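PDB 3I1A: spectinomycin phosphotransferase from Legionella pneumophila, which probably transfers a phosphate group from a nucleotide to the antibiotic spectinomycin, thereby conferring resistance to it. Local coordinates for residues I66-D71 with I135-Q140. Residues are numbered along the deposited sequence; the frame is centred on the assembly and turned at random.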
loop_
_atom_site.group_PDB
_atom_site.type_symbol
_atom_site.label_atom_id
_atom_site.label_comp_id
_atom_site.label_asym_id
_atom_site.label_seq_id
_atom_site.Cartn_x
_atom_site.Cartn_y
_atom_site.Cartn_z
ATOM N N ILE A 66 0.351 13.584 -4.459
ATOM C CA ILE A 66 1.079 14.158 -3.328
ATOM C C ILE A 66 0.932 15.672 -3.408
ATOM O O ILE A 66 0.716 16.331 -2.390
ATOM C CB ILE A 66 2.599 13.794 -3.378
ATOM C CG1 ILE A 66 2.798 12.312 -3.045
ATOM C CG2 ILE A 66 3.390 14.662 -2.407
ATOM C CD1 ILE A 66 2.280 11.918 -1.687
ATOM N N ARG A 67 1.037 16.219 -4.620
ATOM C CA ARG A 67 0.891 17.666 -4.795
ATOM C C ARG A 67 -0.536 18.102 -4.458
ATOM O O ARG A 67 -0.748 19.091 -3.750
ATOM C CB ARG A 67 1.228 18.086 -6.230
ATOM C CG ARG A 67 1.079 19.584 -6.430
ATOM C CD ARG A 67 0.570 19.926 -7.802
ATOM N NE ARG A 67 -0.890 20.009 -7.877
ATOM C CZ ARG A 67 -1.691 19.047 -8.336
ATOM N NH1 ARG A 67 -1.187 17.891 -8.770
ATOM N NH2 ARG A 67 -3.003 19.255 -8.383
ATOM N N LEU A 68 -1.529 17.358 -4.940
ATOM C CA LEU A 68 -2.918 17.716 -4.650
ATOM C C LEU A 68 -3.171 17.724 -3.139
ATOM O O LEU A 68 -3.783 18.654 -2.626
ATOM C CB LEU A 68 -3.874 16.737 -5.346
ATOM C CG LEU A 68 -5.366 16.866 -5.030
ATOM C CD1 LEU A 68 -5.891 18.209 -5.459
ATOM C CD2 LEU A 68 -6.120 15.759 -5.746
ATOM N N LEU A 69 -2.692 16.705 -2.425
ATOM C CA LEU A 69 -2.884 16.669 -0.973
ATOM C C LEU A 69 -2.109 17.819 -0.306
ATOM O O LEU A 69 -2.591 18.439 0.642
ATOM C CB LEU A 69 -2.425 15.309 -0.405
ATOM C CG LEU A 69 -3.219 14.117 -0.962
ATOM C CD1 LEU A 69 -2.634 12.804 -0.458
ATOM C CD2 LEU A 69 -4.699 14.245 -0.608
ATOM N N HIS A 70 -0.907 18.091 -0.811
ATOM C CA HIS A 70 -0.075 19.156 -0.263
ATOM C C HIS A 70 -0.805 20.492 -0.344
ATOM O O HIS A 70 -0.946 21.194 0.665
ATOM C CB HIS A 70 1.255 19.210 -1.025
ATOM C CG HIS A 70 2.160 20.331 -0.609
ATOM N ND1 HIS A 70 2.089 21.591 -1.165
ATOM C CD2 HIS A 70 3.150 20.382 0.311
ATOM C CE1 HIS A 70 2.996 22.370 -0.602
ATOM N NE2 HIS A 70 3.654 21.659 0.297
ATOM N N ASP A 71 -1.274 20.831 -1.544
ATOM C CA ASP A 71 -1.984 22.101 -1.763
ATOM C C ASP A 71 -3.335 22.130 -1.072
ATOM O O ASP A 71 -3.859 23.204 -0.764
ATOM C CB ASP A 71 -2.179 22.370 -3.264
ATOM C CG ASP A 71 -0.877 22.698 -3.975
ATOM O OD1 ASP A 71 0.190 22.720 -3.322
ATOM O OD2 ASP A 71 -0.911 22.935 -5.201
ATOM N N ILE A 135 -10.674 17.130 -12.659
ATOM C CA ILE A 135 -10.915 16.158 -13.700
ATOM C C ILE A 135 -9.630 15.661 -14.363
ATOM O O ILE A 135 -9.530 14.484 -14.664
ATOM C CB ILE A 135 -11.874 16.713 -14.762
ATOM C CG1 ILE A 135 -13.242 16.969 -14.133
ATOM C CG2 ILE A 135 -12.040 15.703 -15.898
ATOM C CD1 ILE A 135 -13.919 15.706 -13.609
ATOM N N SER A 136 -8.651 16.543 -14.571
ATOM C CA SER A 136 -7.394 16.156 -15.207
ATOM C C SER A 136 -6.742 15.037 -14.418
ATOM O O SER A 136 -6.171 14.106 -14.992
ATOM C CB SER A 136 -6.425 17.347 -15.307
ATOM O OG SER A 136 -6.047 17.841 -14.023
ATOM N N ILE A 137 -6.829 15.124 -13.094
ATOM C CA ILE A 137 -6.243 14.096 -12.248
ATOM C C ILE A 137 -7.145 12.862 -12.181
ATOM O O ILE A 137 -6.640 11.752 -12.113
ATOM C CB ILE A 137 -5.953 14.657 -10.842
ATOM C CG1 ILE A 137 -4.899 15.767 -10.988
ATOM C CG2 ILE A 137 -5.475 13.532 -9.893
ATOM C CD1 ILE A 137 -4.624 16.574 -9.726
ATOM N N GLN A 138 -8.465 13.051 -12.201
ATOM C CA GLN A 138 -9.377 11.895 -12.181
ATOM C C GLN A 138 -9.063 10.983 -13.371
ATOM O O GLN A 138 -9.123 9.755 -13.263
ATOM C CB GLN A 138 -10.841 12.330 -12.268
ATOM C CG GLN A 138 -11.379 12.964 -10.983
ATOM C CD GLN A 138 -12.875 13.231 -11.019
ATOM O OE1 GLN A 138 -13.661 12.403 -11.510
ATOM N NE2 GLN A 138 -13.285 14.382 -10.471
ATOM N N GLN A 139 -8.706 11.598 -14.497
ATOM C CA GLN A 139 -8.405 10.854 -15.724
ATOM C C GLN A 139 -7.124 10.047 -15.596
ATOM O O GLN A 139 -6.914 9.092 -16.344
ATOM C CB GLN A 139 -8.318 11.825 -16.913
ATOM C CG GLN A 139 -9.672 12.466 -17.271
ATOM C CD GLN A 139 -9.567 13.615 -18.273
ATOM O OE1 GLN A 139 -10.551 13.972 -18.925
ATOM N NE2 GLN A 139 -8.379 14.211 -18.383
ATOM N N GLN A 140 -6.281 10.421 -14.632
ATOM C CA GLN A 140 -5.014 9.737 -14.377
ATOM C C GLN A 140 -5.123 8.648 -13.311
ATOM O O GLN A 140 -4.218 7.819 -13.171
ATOM C CB GLN A 140 -3.954 10.750 -13.926
ATOM C CG GLN A 140 -3.807 11.938 -14.833
ATOM C CD GLN A 140 -3.329 11.567 -16.220
ATOM O OE1 GLN A 140 -3.977 10.793 -16.939
ATOM N NE2 GLN A 140 -2.186 12.126 -16.615
#
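I137 reaches across to R67 and L68 where two helices of a protein-kinase-like aminoglycoside phosphotransferase fold meet: helix 61-71 of the N-terminal lobe, consistent with the C helix of protein kinases, and the short helix 135-138, which probably belongs to the C-terminal lobe. The backbones stay well apart, L68 CA lying 9.0 Å from I137 CA, and I137 spans the gap with its longer branch. Its CG1 is anti to the carbonyl carbon (chi1 -64°), and chi2 of 172° extends CD1 straight onward to the facing helix. That methyl meets the R67 guanidinium at its edge, close to its plane, rather than over a face; CD1 is 3.4 Å from R67 NH2 and 3.8 Å from NH1. R67 gets there by bending at chi2 and chi3, while NE of the same group makes a long salt bridge, 4.0 Å, to D71 OD2. The second carboxylate oxygen, D71 OD1, accepts a nearly straight hydrogen bond from H70 ND1, so one carboxylate bonds H70 and sits loosely beside R67. I137 also packs on S64 and I65, about a turn before L68 in helix 61-71. No hydrogen bond joins the two segments, and the apolar part of the contact is L68 CD2 against I137 CD1 at 4.3 Å.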